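Local atomic coordinates of Phl p 3 allergen (Phleum pratense, PDB entry 3FT9), a protein that is a secreted timothy-grass allergen related to the C-terminal domain of beta-expansins and may, as in those relatives, bind plant cell-wall polysaccharide. Residues 4-9 with 19-24; 31-36 with 65-70. One frame throughout, in Å; residues are numbered along the deposited sequence.

Interaction 1 of 2, residues 4-9 with 19-24; sequences VTFTVQ and LDIKYT
Ile21 and Phe6 form a non-hydrogen-bonded pair between two antiparallel strands, and their side chains run alongside each other. Ile21 CB lies 4.0 Å from Thr5 O. The CG2 branch stays near the same carbonyl, with Ile21 CG2 at 3.6 Å from Thr5 O. Ile21 CG1, anti to the carbonyl carbon (chi1 -58°), comes 3.9 Å from Phe6 CD1. Beyond it the chain stays extended, and the terminal Ile21 CD1 rests 3.8 Å from both Phe6 CD1 and Phe6 CE1. On the same face, Leu19 CD2 packs against Val8 CG2 at 3.6 Å.

The pairs Thr5-Lys22 and Thr7-Asp20 are each closed by two backbone hydrogen bonds. Their side chains occupy the other face. There a water bonds both threonine hydroxyls and donates to Asp20 O at 2.9 Å, so this carbonyl serves Thr7 N and the water together. Thr7 OG1 is also bonded to Thr92 OG1.

This is a beta hairpin within the expansin C-terminal domain. Strand 92-93 flanks 3-8 and strand 52-56 flanks 16-24. The face of Phe6 and Ile21 is covered by strands 65-71 and 76-83.

Interaction 2 of 2, residues 31-36 with 65-70; sequences AEVELR and FNFRFM
Bends at Glu34 chi2 and Arg68 chi3 bring these two side chains together. Glu34 CG stands anti to its own carbonyl carbon before the chain turns. Arg68 CG is anti to the backbone N, and the fold at chi3 (82°) turns one guanidinium edge to the acid. The result is a salt bridge gripped side-on: Glu34 OE1 is 2.9 Å from Arg68 NE and 3.0 Å from Arg68 NH2, and both nitrogens donate to it. The oxygen lies in the guanidinium plane, yet the carboxylate stands almost upright to that plane, at 86°.

Arg36 and Asn66 combine differently. Their flat groups are nearly parallel, 15° apart, and Asn66 ND2 sits over the centre of the Arg36 guanidinium. Asn66 ND2 also gives a weak hydrogen bond to Arg36 O, at 3.2 Å. Asn66 OD1 accepts from Glu81 N, and Arg36 NH1 donates to Ser40 O.

Val33, Leu35, Phe67 and Phe69 share the other face. Val33 CG1 lies over one face of the Phe69 ring in a CH-pi contact, while Val33 CG2 is 3.7 Å from Phe69 CE1. Leu35 CD1 touches Phe67 CE1 at 3.9 Å and also reaches neighbouring Phe65.

Strands 30-36 and 65-71 are antiparallel neighbours, with 44-49 and 76-83 on their far sides. Two backbone hydrogen bonds close each of Glu34-Arg68 and Arg36-Asn66. Met70 O takes bonds from both Ala31 N (2.8 Å) and Glu32 N, a classic beta bulge.

The contact thus divides into an apolar face and a polar one, where Glu34 and Asn66 are nonetheless buried. Arg68 also makes a cation-pi contact with Trp43. Arg76 lies close to Arg68 and forms a long, weak ion pair with Glu34. The Glu34 carboxylate therefore probably offsets two positive charges, which would tend to keep it ionised.

From the N terminus, interaction 1 comes first. It closes the short hairpin connection of residues 10-18. After strand 16-24 a short connection, residues 25-29, leads to strand 30-36, where interaction 2 opens. That contact closes a longer excursion, residues 37-64, which carries strands 44-49 and 52-56. The two are in series and neither nest nor cross. Strand 52-56 returns to pair with 16-24, so the excursion connects both contacts through the sheet order. In space they face one another: Phe6, Leu19 and Ile21 of interaction 1 pack against Phe67 and Phe69 of interaction 2. Together they form part of the hydrophobic interior of this all-beta domain.

Interaction 1 of 2, residues 4-9 with 19-24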
loop_
_atom_site.group_PDB
_atom_site.type_symbol
_atom_site.label_atom_id
_atom_site.label_comp_id
_atom_site.label_asym_id
_atom_site.label_seq_id
_atom_site.Cartn_x
_atom_site.Cartn_y
_atom_site.Cartn_z
ATOM N N VAL A 4 -8.504 0.747 6.804
ATOM C CA VAL A 4 -7.227 1.274 6.315
ATOM C C VAL A 4 -7.431 2.386 5.324
ATOM O O VAL A 4 -8.219 2.269 4.399
ATOM C CB VAL A 4 -6.384 0.153 5.691
ATOM C CG1 VAL A 4 -6.380 -0.982 6.654
ATOM C CG2 VAL A 4 -7.037 -0.348 4.410
ATOM N N THR A 5 -6.658 3.439 5.474
ATOM C CA THR A 5 -6.545 4.429 4.438
ATOM C C THR A 5 -5.051 4.465 4.037
ATOM O O THR A 5 -4.185 4.026 4.827
ATOM C CB THR A 5 -7.010 5.816 4.927
ATOM O OG1 THR A 5 -6.098 6.233 5.904
ATOM C CG2 THR A 5 -8.381 5.722 5.644
ATOM N N PHE A 6 -4.806 4.930 2.819
ATOM C CA PHE A 6 -3.482 5.075 2.193
ATOM C C PHE A 6 -3.527 6.503 1.645
ATOM O O PHE A 6 -4.347 6.787 0.754
ATOM C CB PHE A 6 -3.351 4.199 0.937
ATOM C CG PHE A 6 -3.581 2.701 1.185
ATOM C CD1 PHE A 6 -2.491 1.771 1.201
ATOM C CD2 PHE A 6 -4.895 2.206 1.304
ATOM C CE1 PHE A 6 -2.680 0.407 1.507
ATOM C CE2 PHE A 6 -5.112 0.850 1.574
ATOM C CZ PHE A 6 -4.000 -0.074 1.666
ATOM N N THR A 7 -2.638 7.392 2.122
ATOM C CA THR A 7 -2.443 8.686 1.499
ATOM C C THR A 7 -1.127 8.690 0.693
ATOM O O THR A 7 -0.091 8.396 1.236
ATOM C CB THR A 7 -2.347 9.706 2.556
ATOM O OG1 THR A 7 -3.450 9.515 3.434
ATOM C CG2 THR A 7 -2.419 11.101 2.006
ATOM N N VAL A 8 -1.162 9.027 -0.582
ATOM C CA VAL A 8 0.054 9.110 -1.396
ATOM C C VAL A 8 0.953 10.289 -0.911
ATOM O O VAL A 8 0.464 11.415 -0.796
ATOM C CB VAL A 8 -0.245 9.177 -2.881
ATOM C CG1 VAL A 8 1.071 9.294 -3.774
ATOM C CG2 VAL A 8 -1.013 7.939 -3.269
ATOM N N GLN A 9 2.226 10.018 -0.615
ATOM C CA GLN A 9 3.108 11.044 -0.100
ATOM C C GLN A 9 3.930 11.641 -1.235
ATOM O O GLN A 9 4.334 10.933 -2.198
ATOM C CB GLN A 9 4.049 10.477 0.945
ATOM C CG GLN A 9 3.321 9.884 2.089
ATOM C CD GLN A 9 2.547 10.935 2.825
ATOM O OE1 GLN A 9 1.357 11.118 2.604
ATOM N NE2 GLN A 9 3.219 11.636 3.739
ATOM N N LEU A 19 3.616 5.810 0.856
ATOM C CA LEU A 19 2.245 5.820 1.360
ATOM C C LEU A 19 2.254 5.942 2.852
ATOM O O LEU A 19 2.970 5.166 3.581
ATOM C CB LEU A 19 1.453 4.550 0.970
ATOM C CG LEU A 19 1.316 4.229 -0.540
ATOM C CD1 LEU A 19 0.950 2.762 -0.876
ATOM C CD2 LEU A 19 0.402 5.212 -1.308
ATOM N N ASP A 20 1.430 6.869 3.319
ATOM C CA ASP A 20 1.113 6.937 4.733
ATOM C C ASP A 20 -0.136 6.060 4.933
ATOM O O ASP A 20 -1.179 6.354 4.441
ATOM C CB ASP A 20 0.887 8.419 5.113
ATOM C CG ASP A 20 0.365 8.615 6.563
ATOM O OD1 ASP A 20 0.334 7.650 7.390
ATOM O OD2 ASP A 20 -0.101 9.764 6.814
ATOM N N ILE A 21 0.014 5.001 5.703
ATOM C CA ILE A 21 -1.010 4.022 5.801
ATOM C C ILE A 21 -1.575 4.089 7.241
ATOM O O ILE A 21 -0.847 3.855 8.194
ATOM C CB ILE A 21 -0.523 2.579 5.457
ATOM C CG1 ILE A 21 0.075 2.541 3.975
ATOM C CG2 ILE A 21 -1.712 1.593 5.783
ATOM C CD1 ILE A 21 0.489 1.188 3.466
ATOM N N LYS A 22 -2.836 4.428 7.411
ATOM C CA LYS A 22 -3.392 4.328 8.774
ATOM C C LYS A 22 -4.220 3.104 8.918
ATOM O O LYS A 22 -5.204 3.011 8.263
ATOM C CB LYS A 22 -4.256 5.540 9.057
ATOM C CG LYS A 22 -3.484 6.890 8.750
ATOM C CD LYS A 22 -2.440 7.196 9.846
ATOM C CE LYS A 22 -1.301 6.063 10.014
ATOM N NZ LYS A 22 -0.635 5.894 11.406
ATOM N N TYR A 23 -3.820 2.191 9.783
ATOM C CA TYR A 23 -4.393 0.919 10.001
ATOM C C TYR A 23 -4.973 0.851 11.407
ATOM O O TYR A 23 -4.235 0.662 12.383
ATOM C CB TYR A 23 -3.262 -0.101 9.997
ATOM C CG TYR A 23 -3.661 -1.546 10.189
ATOM C CD1 TYR A 23 -3.857 -2.352 9.070
ATOM C CD2 TYR A 23 -3.718 -2.155 11.454
ATOM C CE1 TYR A 23 -4.164 -3.723 9.185
ATOM C CE2 TYR A 23 -4.070 -3.561 11.575
ATOM C CZ TYR A 23 -4.314 -4.327 10.417
ATOM O OH TYR A 23 -4.695 -5.666 10.379
ATOM N N THR A 24 -6.295 0.939 11.487
ATOM C CA THR A 24 -7.078 0.617 12.702
ATOM C C THR A 24 -7.698 -0.755 12.774
ATOM O O THR A 24 -8.469 -1.159 11.878
ATOM C CB THR A 24 -8.148 1.582 12.774
ATOM O OG1 THR A 24 -7.474 2.838 12.698
ATOM C CG2 THR A 24 -8.896 1.459 14.094
HETATM O O HOH W 1 -3.727 7.393 5.227
#

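Interaction 2 of 2, residues 31-36 with 65-70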
loop_
_atom_site.group_PDB
_atom_site.type_symbol
_atom_site.label_atom_id
_atom_site.label_comp_id
_atom_site.label_asym_id
_atom_site.label_seq_id
_atom_site.Cartn_x
_atom_site.Cartn_y
_atom_site.Cartn_z
ATOM N N ALA A 31 1.870 -5.106 10.759
ATOM C CA ALA A 31 3.215 -5.628 10.739
ATOM C C ALA A 31 3.785 -5.543 9.321
ATOM O O ALA A 31 5.015 -5.323 9.116
ATOM C CB ALA A 31 3.269 -7.125 11.194
ATOM N N GLU A 32 2.966 -5.869 8.334
ATOM C CA GLU A 32 3.548 -5.996 6.994
ATOM C C GLU A 32 2.508 -5.487 5.991
ATOM O O GLU A 32 1.291 -5.663 6.265
ATOM C CB GLU A 32 3.677 -7.453 6.585
ATOM C CG GLU A 32 4.788 -8.242 7.076
ATOM C CD GLU A 32 4.600 -9.724 6.674
ATOM O OE1 GLU A 32 3.595 -10.102 6.021
ATOM O OE2 GLU A 32 5.487 -10.503 6.989
ATOM N N VAL A 33 2.981 -4.977 4.833
ATOM C CA VAL A 33 2.115 -4.582 3.715
ATOM C C VAL A 33 2.770 -5.003 2.414
ATOM O O VAL A 33 4.005 -4.853 2.284
ATOM C CB VAL A 33 1.921 -3.089 3.647
ATOM C CG1 VAL A 33 0.859 -2.698 2.530
ATOM C CG2 VAL A 33 1.559 -2.606 4.988
ATOM N N GLU A 34 1.970 -5.526 1.462
ATOM C CA GLU A 34 2.478 -5.826 0.128
ATOM C C GLU A 34 1.604 -5.222 -0.947
ATOM O O GLU A 34 0.383 -5.136 -0.759
ATOM C CB GLU A 34 2.515 -7.346 -0.054
ATOM C CG GLU A 34 3.697 -7.954 0.621
ATOM C CD GLU A 34 3.349 -9.067 1.524
ATOM O OE1 GLU A 34 2.554 -9.865 1.118
ATOM O OE2 GLU A 34 3.853 -9.146 2.657
ATOM N N LEU A 35 2.208 -4.842 -2.068
ATOM C CA LEU A 35 1.456 -4.372 -3.256
ATOM C C LEU A 35 1.437 -5.460 -4.324
ATOM O O LEU A 35 2.406 -6.185 -4.514
ATOM C CB LEU A 35 2.174 -3.282 -3.909
ATOM C CG LEU A 35 1.557 -2.713 -5.230
ATOM C CD1 LEU A 35 1.658 -1.226 -5.134
ATOM C CD2 LEU A 35 2.449 -3.085 -6.287
ATOM N N ARG A 36 0.359 -5.568 -5.052
ATOM C CA ARG A 36 0.361 -6.453 -6.224
ATOM C C ARG A 36 -0.084 -5.555 -7.420
ATOM O O ARG A 36 -1.152 -4.979 -7.382
ATOM C CB ARG A 36 -0.634 -7.612 -6.014
ATOM C CG ARG A 36 -0.775 -8.542 -7.244
ATOM C CD ARG A 36 -1.553 -9.789 -6.959
ATOM N NE ARG A 36 -2.984 -9.618 -6.886
ATOM C CZ ARG A 36 -3.819 -9.507 -7.929
ATOM N NH1 ARG A 36 -3.341 -9.501 -9.175
ATOM N NH2 ARG A 36 -5.136 -9.366 -7.700
ATOM N N PHE A 65 -3.870 -0.664 -8.028
ATOM C CA PHE A 65 -2.983 -1.477 -7.227
ATOM C C PHE A 65 -3.797 -2.172 -6.143
ATOM O O PHE A 65 -4.689 -1.618 -5.580
ATOM C CB PHE A 65 -1.909 -0.560 -6.625
ATOM C CG PHE A 65 -1.125 0.267 -7.667
ATOM C CD1 PHE A 65 -0.217 -0.354 -8.539
ATOM C CD2 PHE A 65 -1.278 1.629 -7.748
ATOM C CE1 PHE A 65 0.494 0.366 -9.423
ATOM C CE2 PHE A 65 -0.559 2.333 -8.697
ATOM C CZ PHE A 65 0.331 1.703 -9.501
ATOM N N ASN A 66 -3.460 -3.418 -5.845
ATOM C CA ASN A 66 -3.988 -4.145 -4.743
ATOM C C ASN A 66 -2.999 -4.232 -3.621
ATOM O O ASN A 66 -1.821 -4.109 -3.887
ATOM C CB ASN A 66 -4.272 -5.563 -5.205
ATOM C CG ASN A 66 -4.962 -5.572 -6.581
ATOM O OD1 ASN A 66 -6.116 -5.183 -6.710
ATOM N ND2 ASN A 66 -4.222 -5.910 -7.582
ATOM N N PHE A 67 -3.493 -4.451 -2.390
ATOM C CA PHE A 67 -2.686 -4.443 -1.190
ATOM C C PHE A 67 -3.101 -5.640 -0.321
ATOM O O PHE A 67 -4.273 -6.023 -0.357
ATOM C CB PHE A 67 -2.803 -3.144 -0.417
ATOM C CG PHE A 67 -2.255 -1.964 -1.162
ATOM C CD1 PHE A 67 -0.929 -1.658 -1.104
ATOM C CD2 PHE A 67 -3.115 -1.204 -2.004
ATOM C CE1 PHE A 67 -0.441 -0.589 -1.855
ATOM C CE2 PHE A 67 -2.681 -0.180 -2.739
ATOM C CZ PHE A 67 -1.289 0.138 -2.656
ATOM N N ARG A 68 -2.150 -6.246 0.364
ATOM C CA ARG A 68 -2.369 -7.331 1.352
ATOM C C ARG A 68 -1.600 -6.839 2.655
ATOM O O ARG A 68 -0.528 -6.245 2.542
ATOM C CB ARG A 68 -1.761 -8.639 0.846
ATOM C CG ARG A 68 -1.604 -9.732 1.908
ATOM C CD ARG A 68 -1.327 -11.098 1.208
ATOM N NE ARG A 68 0.061 -11.288 0.828
ATOM C CZ ARG A 68 0.499 -12.323 0.115
ATOM N NH1 ARG A 68 -0.360 -13.224 -0.303
ATOM N NH2 ARG A 68 1.779 -12.466 -0.187
ATOM N N PHE A 69 -2.206 -7.045 3.837
ATOM C CA PHE A 69 -1.721 -6.626 5.130
ATOM C C PHE A 69 -1.621 -7.863 5.966
ATOM O O PHE A 69 -2.397 -8.823 5.698
ATOM C CB PHE A 69 -2.785 -5.783 5.768
ATOM C CG PHE A 69 -2.827 -4.446 5.198
ATOM C CD1 PHE A 69 -2.097 -3.407 5.796
ATOM C CD2 PHE A 69 -3.483 -4.219 4.004
ATOM C CE1 PHE A 69 -2.059 -2.126 5.206
ATOM C CE2 PHE A 69 -3.441 -2.937 3.431
ATOM C CZ PHE A 69 -2.721 -1.901 4.033
ATOM N N MET A 70 -0.664 -7.847 6.897
ATOM C CA MET A 70 -0.470 -8.828 8.038
ATOM C C MET A 70 -0.360 -7.965 9.281
ATOM O O MET A 70 0.401 -7.001 9.246
ATOM C CB MET A 70 0.794 -9.655 7.833
ATOM C CG MET A 70 1.116 -10.773 8.949
ATOM S SD MET A 70 -0.262 -11.959 9.061
ATOM C CE MET A 70 0.053 -13.116 7.666
#